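Aln2 (Streptomyces sp. CM020, PDB 6P7L) is a noncanonical member of the NTF2-like superfamily with a SnoaL-like domain, probably taking part in biosynthesis of the polyketide antibiotic alnumycin. Local coordinates at residues V116-A122 with C139-L145. Numbering follows the deposited sequence.
Sequences VSTSYYA and CFVRDTL
V116 and L145 form the first of four antiparallel hydrogen-bonded pairs: V116 N donates to L145 O, and L145 N returns a bond to V116 O at 2.7 Å, while their CB atoms pack 4.1 Å apart beside helix 34-52. At the non-hydrogen-bonded pair S117-T144 the CA of T144 points a C-H at V116 O. T118 exchanges both backbone bonds with D143, and its OG1 lies 3.4 Å from D143 CB; that hydroxyl bonds to Y44, which also reaches D143 OD2. The two segment axes run at 160° (N to C), antiparallel with a slight twist; the segments belong to the hairpin 116-127/133-148, adjacent strands inside the curved sheet of the NTF2-like fold, with 98-110 flanking the first and 151-161 the second. S119 CB sits 3.7 Å from F140 CZ, and the edge of the F140 ring, at CE1, points onto the face of the R142 guanidinium. Y120 has its CG between the backbone N and carbonyl carbon (chi1 50°), which folds the ring over V141: V141 CB stands 3.8 Å from the ring centroid, 19° off the normal, a CH-pi contact. The same pose brings Y120 OH 2.8 Å from D143 OD2, to which it donates from above the carboxylate plane. D143 OD1 forms a salt bridge with R157, so both oxygens of the buried carboxylate have partners. On the face shared with S119, Y121 meets F140 rim to rim, CE1 to CD2 3.6 Å, and H49 of the second subunit packs against both rings. Finally, A122 pairs with C139 through two backbone bonds, and its CB touches V141 CG2 at 4.0 Å.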
loop_
_atom_site.group_PDB
_atom_site.type_symbol
_atom_site.label_atom_id
_atom_site.label_comp_id
_atom_site.label_asym_id
_atom_site.label_seq_id
_atom_site.Cartn_x
_atom_site.Cartn_y
_atom_site.Cartn_z
ATOM N N VAL A 116 19.501 -2.178 -8.782
ATOM C CA VAL A 116 18.340 -2.586 -8.002
ATOM C C VAL A 116 17.221 -3.048 -8.921
ATOM O O VAL A 116 16.862 -2.352 -9.875
ATOM C CB VAL A 116 17.852 -1.437 -7.098
ATOM C CG1 VAL A 116 16.649 -1.898 -6.336
ATOM C CG2 VAL A 116 18.974 -0.964 -6.194
ATOM N N SER A 117 16.679 -4.234 -8.656
ATOM C CA SER A 117 15.547 -4.770 -9.409
ATOM C C SER A 117 14.346 -4.800 -8.478
ATOM O O SER A 117 14.453 -5.295 -7.350
ATOM C CB SER A 117 15.838 -6.191 -9.930
ATOM O OG SER A 117 16.882 -6.198 -10.876
ATOM N N THR A 118 13.212 -4.291 -8.946
ATOM C CA THR A 118 11.976 -4.381 -8.187
ATOM C C THR A 118 10.853 -4.970 -9.041
ATOM O O THR A 118 10.872 -4.932 -10.279
ATOM C CB THR A 118 11.535 -3.015 -7.629
ATOM O OG1 THR A 118 11.057 -2.213 -8.716
ATOM C CG2 THR A 118 12.676 -2.293 -6.878
ATOM N N SER A 119 9.858 -5.538 -8.361
ATOM C CA SER A 119 8.625 -6.003 -8.990
ATOM C C SER A 119 7.516 -5.644 -8.022
ATOM O O SER A 119 7.686 -5.736 -6.794
ATOM C CB SER A 119 8.640 -7.512 -9.292
ATOM O OG SER A 119 8.391 -8.298 -8.125
ATOM N N TYR A 120 6.401 -5.196 -8.572
ATOM C CA TYR A 120 5.319 -4.768 -7.694
ATOM C C TYR A 120 4.005 -4.732 -8.449
ATOM O O TYR A 120 3.961 -4.792 -9.683
ATOM C CB TYR A 120 5.596 -3.398 -7.101
ATOM C CG TYR A 120 5.989 -2.316 -8.070
ATOM C CD1 TYR A 120 7.308 -2.184 -8.497
ATOM C CD2 TYR A 120 5.053 -1.393 -8.529
ATOM C CE1 TYR A 120 7.689 -1.145 -9.336
ATOM C CE2 TYR A 120 5.408 -0.344 -9.362
ATOM C CZ TYR A 120 6.739 -0.237 -9.782
ATOM O OH TYR A 120 7.113 0.792 -10.622
ATOM N N TYR A 121 2.929 -4.654 -7.669
ATOM C CA TYR A 121 1.603 -4.404 -8.193
ATOM C C TYR A 121 1.365 -2.894 -8.272
ATOM O O TYR A 121 1.782 -2.150 -7.386
ATOM C CB TYR A 121 0.542 -4.991 -7.269
ATOM C CG TYR A 121 0.593 -6.501 -7.038
ATOM C CD1 TYR A 121 1.402 -7.321 -7.793
ATOM C CD2 TYR A 121 -0.195 -7.089 -6.063
ATOM C CE1 TYR A 121 1.410 -8.706 -7.600
ATOM C CE2 TYR A 121 -0.182 -8.446 -5.846
ATOM C CZ TYR A 121 0.612 -9.252 -6.640
ATOM O OH TYR A 121 0.585 -10.616 -6.465
ATOM N N ALA A 122 0.624 -2.461 -9.281
ATOM C CA ALA A 122 0.236 -1.067 -9.403
ATOM C C ALA A 122 -1.170 -0.937 -9.959
ATOM O O ALA A 122 -1.624 -1.742 -10.771
ATOM C CB ALA A 122 1.207 -0.265 -10.287
ATOM N N CYS A 139 -1.771 -3.675 -12.789
ATOM C CA CYS A 139 -0.555 -3.962 -13.534
ATOM C C CYS A 139 0.447 -4.675 -12.642
ATOM O O CYS A 139 0.509 -4.455 -11.426
ATOM C CB CYS A 139 0.126 -2.659 -14.040
ATOM S SG CYS A 139 -0.829 -1.754 -15.269
ATOM N N PHE A 140 1.279 -5.479 -13.274
ATOM C CA PHE A 140 2.474 -6.008 -12.647
ATOM C C PHE A 140 3.662 -5.332 -13.290
ATOM O O PHE A 140 3.843 -5.410 -14.515
ATOM C CB PHE A 140 2.574 -7.499 -12.817
ATOM C CG PHE A 140 3.636 -8.125 -11.958
ATOM C CD1 PHE A 140 4.945 -8.226 -12.389
ATOM C CD2 PHE A 140 3.318 -8.590 -10.700
ATOM C CE1 PHE A 140 5.919 -8.821 -11.596
ATOM C CE2 PHE A 140 4.310 -9.191 -9.883
ATOM C CZ PHE A 140 5.591 -9.293 -10.348
ATOM N N VAL A 141 4.472 -4.677 -12.461
ATOM C CA VAL A 141 5.531 -3.794 -12.924
ATOM C C VAL A 141 6.879 -4.361 -12.505
ATOM O O VAL A 141 7.045 -4.838 -11.374
ATOM C CB VAL A 141 5.356 -2.363 -12.382
ATOM C CG1 VAL A 141 6.379 -1.474 -13.043
ATOM C CG2 VAL A 141 3.984 -1.868 -12.669
ATOM N N ARG A 142 7.840 -4.309 -13.425
ATOM C CA ARG A 142 9.228 -4.657 -13.138
ATOM C C ARG A 142 10.106 -3.464 -13.507
ATOM O O ARG A 142 10.089 -2.999 -14.653
ATOM C CB ARG A 142 9.677 -5.921 -13.883
ATOM C CG ARG A 142 9.033 -7.188 -13.385
ATOM C CD ARG A 142 9.789 -8.406 -13.813
ATOM N NE ARG A 142 9.368 -9.570 -13.028
ATOM C CZ ARG A 142 8.282 -10.287 -13.264
ATOM N NH1 ARG A 142 7.482 -9.977 -14.272
ATOM N NH2 ARG A 142 8.004 -11.315 -12.483
ATOM N N ASP A 143 10.898 -2.988 -12.541
ATOM C CA ASP A 143 11.807 -1.875 -12.748
ATOM C C ASP A 143 13.254 -2.294 -12.514
ATOM O O ASP A 143 13.538 -3.209 -11.734
ATOM C CB ASP A 143 11.545 -0.714 -11.755
ATOM C CG ASP A 143 10.316 0.102 -12.073
ATOM O OD1 ASP A 143 9.835 0.073 -13.229
ATOM O OD2 ASP A 143 9.830 0.753 -11.094
ATOM N N THR A 144 14.185 -1.572 -13.121
ATOM C CA THR A 144 15.556 -1.565 -12.629
ATOM C C THR A 144 15.904 -0.121 -12.296
ATOM O O THR A 144 15.515 0.813 -13.028
ATOM C CB THR A 144 16.586 -2.135 -13.621
ATOM O OG1 THR A 144 16.766 -1.221 -14.704
ATOM C CG2 THR A 144 16.150 -3.491 -14.120
ATOM N N LEU A 145 16.593 0.046 -11.170
ATOM C CA LEU A 145 17.080 1.336 -10.711
ATOM C C LEU A 145 18.597 1.299 -10.628
ATOM O O LEU A 145 19.211 0.255 -10.356
ATOM C CB LEU A 145 16.501 1.716 -9.332
ATOM C CG LEU A 145 15.015 1.453 -9.145
ATOM C CD1 LEU A 145 14.609 1.600 -7.678
ATOM C CD2 LEU A 145 14.221 2.352 -10.043
#